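Local coordinates for pili retraction protein PilT (PDB 5FL3) that probably binds and hydrolyses ATP, as a member of the secretion ATPase family whose PilT members power the retraction of type IV pili, at residues Gly119-Val124 against Gly324-Asp329; Leu278-Asp283 against Leu343-Ser348. One frame throughout, in Å; residues are numbered along the deposited sequence.

Contact 1: Gly119-Val124 against Gly324-Asp329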
loop_
_atom_site.group_PDB
_atom_site.type_symbol
_atom_site.label_atom_id
_atom_site.label_comp_id
_atom_site.label_asym_id
_atom_site.label_seq_id
_atom_site.Cartn_x
_atom_site.Cartn_y
_atom_site.Cartn_z
ATOM N N GLY A 119 10.555 5.682 7.053
ATOM C CA GLY A 119 10.943 6.966 6.510
ATOM C C GLY A 119 9.773 7.902 6.268
ATOM O O GLY A 119 9.801 8.689 5.320
ATOM N N LEU A 120 8.742 7.802 7.111
ATOM C CA LEU A 120 7.551 8.660 7.043
ATOM C C LEU A 120 7.623 9.704 8.152
ATOM O O LEU A 120 7.754 9.344 9.326
ATOM C CB LEU A 120 6.265 7.841 7.207
ATOM C CG LEU A 120 5.797 6.707 6.292
ATOM C CD1 LEU A 120 4.885 5.779 7.080
ATOM C CD2 LEU A 120 5.023 7.273 5.132
ATOM N N PRO A 121 7.529 10.993 7.797
ATOM C CA PRO A 121 7.696 12.070 8.796
ATOM C C PRO A 121 6.634 12.033 9.898
ATOM O O PRO A 121 5.438 12.235 9.645
ATOM C CB PRO A 121 7.587 13.355 7.969
ATOM C CG PRO A 121 6.956 12.931 6.645
ATOM C CD PRO A 121 7.378 11.504 6.424
ATOM N N ARG A 122 7.096 11.796 11.125
ATOM C CA ARG A 122 6.222 11.482 12.238
ATOM C C ARG A 122 5.179 12.548 12.485
ATOM O O ARG A 122 4.003 12.236 12.714
ATOM C CB ARG A 122 7.031 11.256 13.515
ATOM C CG ARG A 122 6.130 11.093 14.741
ATOM C CD ARG A 122 6.786 10.319 15.872
ATOM N NE ARG A 122 7.001 8.909 15.547
ATOM C CZ ARG A 122 6.091 7.955 15.739
ATOM N NH1 ARG A 122 4.898 8.264 16.240
ATOM N NH2 ARG A 122 6.366 6.697 15.420
ATOM N N GLU A 123 5.609 13.801 12.423
ATOM C CA GLU A 123 4.751 14.927 12.759
ATOM C C GLU A 123 3.603 15.039 11.773
ATOM O O GLU A 123 2.452 15.215 12.164
ATOM C CB GLU A 123 5.559 16.219 12.790
ATOM C CG GLU A 123 4.928 17.317 13.624
ATOM C CD GLU A 123 5.652 18.638 13.475
ATOM O OE1 GLU A 123 6.815 18.623 13.003
ATOM O OE2 GLU A 123 5.052 19.686 13.812
ATOM N N VAL A 124 3.916 14.909 10.492
ATOM C CA VAL A 124 2.895 14.876 9.453
ATOM C C VAL A 124 1.901 13.728 9.653
ATOM O O VAL A 124 0.687 13.913 9.532
ATOM C CB VAL A 124 3.534 14.737 8.069
ATOM C CG1 VAL A 124 2.474 14.496 7.012
ATOM C CG2 VAL A 124 4.357 15.977 7.752
ATOM N N GLY A 324 3.925 19.384 6.723
ATOM C CA GLY A 324 5.110 19.869 6.073
ATOM C C GLY A 324 5.104 19.188 4.717
ATOM O O GLY A 324 5.377 17.976 4.583
ATOM N N MET A 325 4.750 19.975 3.707
ATOM C CA MET A 325 4.714 19.498 2.335
ATOM C C MET A 325 6.102 19.487 1.703
ATOM O O MET A 325 7.064 19.995 2.288
ATOM C CB MET A 325 3.761 20.365 1.501
ATOM C CG MET A 325 2.293 20.282 1.932
ATOM S SD MET A 325 1.222 21.305 0.899
ATOM C CE MET A 325 0.783 22.590 2.061
ATOM N N ARG A 326 6.173 18.912 0.504
ATOM C CA ARG A 326 7.393 18.798 -0.294
ATOM C C ARG A 326 7.046 18.007 -1.553
ATOM O O ARG A 326 6.136 17.171 -1.531
ATOM C CB ARG A 326 8.501 18.084 0.475
ATOM C CG ARG A 326 8.217 16.618 0.626
ATOM C CD ARG A 326 8.541 16.092 1.977
ATOM N NE ARG A 326 8.656 14.647 1.926
ATOM C CZ ARG A 326 9.092 13.907 2.933
ATOM N NH1 ARG A 326 9.455 14.493 4.067
ATOM N NH2 ARG A 326 9.176 12.587 2.800
ATOM N N THR A 327 7.759 18.262 -2.644
ATOM C CA THR A 327 7.550 17.508 -3.871
ATOM C C THR A 327 8.481 16.307 -3.897
ATOM O O THR A 327 9.389 16.204 -3.061
ATOM C CB THR A 327 7.795 18.369 -5.123
ATOM O OG1 THR A 327 9.147 18.837 -5.127
ATOM C CG2 THR A 327 6.864 19.552 -5.144
ATOM N N PHE A 328 8.259 15.397 -4.842
ATOM C CA PHE A 328 9.216 14.322 -5.058
ATOM C C PHE A 328 10.608 14.861 -5.351
ATOM O O PHE A 328 11.583 14.391 -4.761
ATOM C CB PHE A 328 8.795 13.406 -6.201
ATOM C CG PHE A 328 8.324 12.073 -5.747
ATOM C CD1 PHE A 328 7.811 11.913 -4.474
ATOM C CD2 PHE A 328 8.440 10.967 -6.560
ATOM C CE1 PHE A 328 7.377 10.696 -4.032
ATOM C CE2 PHE A 328 8.009 9.739 -6.108
ATOM C CZ PHE A 328 7.462 9.590 -4.861
ATOM N N ASP A 329 10.693 15.831 -6.265
ATOM C CA ASP A 329 11.984 16.327 -6.710
ATOM C C ASP A 329 12.697 16.979 -5.542
ATOM O O ASP A 329 13.923 16.944 -5.471
ATOM C CB ASP A 329 11.839 17.302 -7.879
ATOM C CG ASP A 329 11.384 16.616 -9.161
ATOM O OD1 ASP A 329 11.367 15.364 -9.169
ATOM O OD2 ASP A 329 11.075 17.331 -10.155
HETATM O O HOH W 1 10.611 11.361 4.698
#
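Pro121 and Val124 meet Arg326 and Gly324 where helix 122-130 of the P-loop ATPase fold starts beside the lead-in to helix 328-337. Gly119 ends the preceding helix in a Schellman motif, and Pro121 is the N-cap of the next. Arg326 makes one of the two touches, with Pro121; Val124 on Gly324 makes the other. The CB of Arg326 points toward 119-124. CG lies between the backbone N and the carbonyl carbon (chi1 72°), and the chain bends at chi2 (-138°), bringing the guanidinium up to the proline ring. NE then bonds to the carbonyl oxygen of Leu291 in strand 287-295. NH1 comes obliquely to Pro121 CG at 3.9 Å. NH2 is 4.2 Å from Pro121 CD and also donates to a water, in the guanidinium plane. The backbone of Arg326 pairs with Ile293 of the same strand. Pro121 in turn rests on Leu291 and Ile293, so one strand backs both partners. In the other touch, Val124 CG2, anti to the carbonyl carbon (CG1 at chi1 172°), is in van der Waals contact with the Gly324 backbone, 3.6 Å from Gly324 N. No hydrogen bond joins the segments directly. The water held by Arg326 NH2 at 2.7 Å donates to Gly119 O at 2.9 Å.

Contact 2: Leu278-Asp283 against Leu343-Ser348. With ADP (adenosine-5'-diphosphate), chain B.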
loop_
_atom_site.group_PDB
_atom_site.type_symbol
_atom_site.label_atom_id
_atom_site.label_comp_id
_atom_site.label_asym_id
_atom_site.label_seq_id
_atom_site.Cartn_x
_atom_site.Cartn_y
_atom_site.Cartn_z
ATOM N N LEU A 278 9.617 3.584 -3.937
ATOM C CA LEU A 278 10.682 2.914 -3.189
ATOM C C LEU A 278 11.930 2.758 -4.049
ATOM O O LEU A 278 11.916 2.006 -5.023
ATOM C CB LEU A 278 10.231 1.541 -2.700
ATOM C CG LEU A 278 9.299 1.574 -1.501
ATOM C CD1 LEU A 278 8.807 0.183 -1.161
ATOM C CD2 LEU A 278 10.052 2.181 -0.345
ATOM N N LEU A 279 13.000 3.467 -3.687
ATOM C CA LEU A 279 14.234 3.469 -4.478
ATOM C C LEU A 279 15.307 2.635 -3.812
ATOM O O LEU A 279 15.364 2.570 -2.574
ATOM C CB LEU A 279 14.760 4.887 -4.679
ATOM C CG LEU A 279 13.822 5.923 -5.300
ATOM C CD1 LEU A 279 14.659 7.025 -5.912
ATOM C CD2 LEU A 279 12.920 5.320 -6.334
ATOM N N PRO A 280 16.169 1.994 -4.625
ATOM C CA PRO A 280 17.237 1.192 -4.019
ATOM C C PRO A 280 18.139 2.086 -3.184
ATOM O O PRO A 280 18.496 3.188 -3.619
ATOM C CB PRO A 280 17.978 0.591 -5.221
ATOM C CG PRO A 280 17.572 1.430 -6.393
ATOM C CD PRO A 280 16.224 2.000 -6.098
ATOM N N LYS A 281 18.456 1.626 -1.978
ATOM C CA LYS A 281 19.338 2.336 -1.073
ATOM C C LYS A 281 20.765 2.399 -1.668
ATOM O O LYS A 281 21.218 1.459 -2.335
ATOM C CB LYS A 281 19.327 1.661 0.305
ATOM C CG LYS A 281 18.904 2.591 1.424
ATOM C CD LYS A 281 19.465 2.184 2.783
ATOM C CE LYS A 281 18.683 1.034 3.388
ATOM N NZ LYS A 281 19.301 0.545 4.658
ATOM N N ALA A 282 21.456 3.518 -1.441
ATOM C CA ALA A 282 22.772 3.759 -2.034
ATOM C C ALA A 282 23.820 2.745 -1.573
ATOM O O ALA A 282 24.556 2.202 -2.402
ATOM C CB ALA A 282 23.241 5.177 -1.727
ATOM N N ASP A 283 23.897 2.490 -0.267
ATOM C CA ASP A 283 24.786 1.437 0.227
ATOM C C ASP A 283 24.357 0.052 -0.289
ATOM O O ASP A 283 25.198 -0.831 -0.503
ATOM C CB ASP A 283 24.857 1.440 1.766
ATOM C CG ASP A 283 23.495 1.261 2.441
ATOM O OD1 ASP A 283 22.482 1.000 1.755
ATOM O OD2 ASP A 283 23.442 1.386 3.684
ATOM N N LEU A 343 22.999 9.106 -7.662
ATOM C CA LEU A 343 22.597 10.175 -8.559
ATOM C C LEU A 343 21.771 9.600 -9.699
ATOM O O LEU A 343 20.785 10.195 -10.135
ATOM C CB LEU A 343 23.823 10.911 -9.107
ATOM C CG LEU A 343 23.564 11.985 -10.169
ATOM C CD1 LEU A 343 22.682 13.111 -9.628
ATOM C CD2 LEU A 343 24.884 12.522 -10.667
ATOM N N GLU A 344 22.185 8.434 -10.179
ATOM C CA GLU A 344 21.490 7.773 -11.275
ATOM C C GLU A 344 20.045 7.483 -10.886
ATOM O O GLU A 344 19.107 7.884 -11.576
ATOM C CB GLU A 344 22.207 6.486 -11.658
ATOM C CG GLU A 344 21.685 5.853 -12.934
ATOM C CD GLU A 344 22.381 4.538 -13.275
ATOM O OE1 GLU A 344 23.130 4.008 -12.413
ATOM O OE2 GLU A 344 22.170 4.036 -14.406
ATOM N N ASP A 345 19.876 6.797 -9.763
ATOM C CA ASP A 345 18.554 6.495 -9.242
ATOM C C ASP A 345 17.746 7.776 -8.923
ATOM O O ASP A 345 16.556 7.858 -9.247
ATOM C CB ASP A 345 18.674 5.595 -8.004
ATOM C CG ASP A 345 19.056 4.173 -8.360
ATOM O OD1 ASP A 345 18.936 3.794 -9.552
ATOM O OD2 ASP A 345 19.475 3.428 -7.453
ATOM N N ALA A 346 18.386 8.767 -8.304
ATOM C CA ALA A 346 17.719 10.030 -8.044
ATOM C C ALA A 346 17.208 10.672 -9.344
ATOM O O ALA A 346 16.111 11.243 -9.371
ATOM C CB ALA A 346 18.646 10.981 -7.311
ATOM N N LEU A 347 17.983 10.563 -10.422
ATOM C CA LEU A 347 17.619 11.223 -11.681
ATOM C C LEU A 347 16.580 10.448 -12.473
ATOM O O LEU A 347 15.767 11.043 -13.177
ATOM C CB LEU A 347 18.849 11.451 -12.559
ATOM C CG LEU A 347 19.559 12.797 -12.389
ATOM C CD1 LEU A 347 20.995 12.667 -12.838
ATOM C CD2 LEU A 347 18.845 13.903 -13.162
ATOM N N SER A 348 16.600 9.123 -12.372
ATOM C CA SER A 348 15.622 8.325 -13.100
ATOM C C SER A 348 14.249 8.420 -12.425
ATOM O O SER A 348 13.211 8.254 -13.078
ATOM C CB SER A 348 16.072 6.869 -13.198
ATOM O OG SER A 348 15.924 6.214 -11.952
HETATM P PB ADP B . 2.221 -1.603 -2.125
HETATM O O1B ADP B . 2.218 -2.750 -3.125
HETATM O O2B ADP B . 2.428 -0.241 -2.752
HETATM O O3B ADP B . 1.082 -1.632 -1.131
HETATM P PA ADP B . 3.766 -2.749 0.062
HETATM O O1A ADP B . 3.163 -4.110 -0.241
HETATM O O2A ADP B . 3.453 -2.025 1.368
HETATM O O3A ADP B . 3.551 -1.794 -1.232
HETATM O "O5'" ADP B . 5.372 -2.867 0.007
HETATM C "C5'" ADP B . 6.066 -3.775 -0.851
HETATM C "C4'" ADP B . 7.386 -4.119 -0.154
HETATM O "O4'" ADP B . 8.089 -2.919 0.185
HETATM C "C3'" ADP B . 7.177 -4.903 1.134
HETATM O "O3'" ADP B . 8.033 -6.043 1.056
HETATM C "C2'" ADP B . 7.585 -3.958 2.261
HETATM O "O2'" ADP B . 8.342 -4.605 3.290
HETATM C "C1'" ADP B . 8.445 -2.903 1.578
HETATM N N9 ADP B . 8.237 -1.535 2.141
HETATM C C8 ADP B . 7.043 -0.979 2.445
HETATM N N7 ADP B . 7.179 0.285 2.930
HETATM C C5 ADP B . 8.502 0.559 2.947
HETATM C C6 ADP B . 9.345 1.713 3.343
HETATM N N6 ADP B . 8.766 2.839 3.817
HETATM N N1 ADP B . 10.701 1.593 3.197
HETATM C C2 ADP B . 11.276 0.471 2.715
HETATM N N3 ADP B . 10.570 -0.615 2.333
HETATM C C4 ADP B . 9.204 -0.638 2.426
#
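The end of strand 270-280, beside the ADP pocket, brings Leu279 and Pro280 against Asp345 on helix 343-349. The Pro280 ring and the Asp345 carboxylate approach from opposite directions. Asp345 OD2 is the nearer carboxylate oxygen. It is modelled 3.0 Å from Pro280 CG, a value too short to be trusted exactly, and the touch is a van der Waals contact with a CH2 group, not a polar bond. The other oxygen, OD1, is farther, at 4.2 Å from the same CG. Asp345 CG sits beside its own backbone N and anti to its carbonyl carbon (chi1 -73°), and this turns the carboxylate to the proline. Next to it, Leu279 CD1 reaches the helix backbone, 3.9 Å from Asp345 O. Leu279 also packs on Leu332 of helix 328-337 and on Ile341.

In this P-loop ATPase, the strand belongs to the mixed sheet and pairs with strand 287-295, where Leu279 bonds to Val288 through the backbone. One residue earlier, Leu278 lines the nucleotide site. Both its methyls lie on the same face of the adenine. CD1 spans base and sugar, 3.5 Å from ADP O4' and 3.7 Å from ADP C4. CD2 sits over the centre of the six-membered ring, 3.6 Å from ADP N1. Replacing Leu278 with an alanine removes both methyls and would probably open a gap against that face, leaving the base freer to tilt. The phosphate side of the same ADP is bonded by the P-loop, including Gly143 N, Gly145 N and Lys146 NZ.

In the fold
The two contacts lie on the ATPase part of the chain, with centres about 18 Å apart and nearest atoms about 6 Å apart. They do not touch. Along the chain their segments alternate: 119-124, 278-283, 324-329, 343-348. Strand 287-295, at one edge of the mixed sheet, relates them. It pairs with strand 270-280 of contact 2 and lies against Pro121 and Arg326 of contact 1. Helices 328-337 and 343-349 are consecutive, so contact 1 places the lead-in to the first, and contact 2 the second, beside the nucleotide-binding part. Only contact 2 holds an ADP-pocket residue, Leu278; in contact 1 the Pro121 side chain is about 9 Å from the ADP.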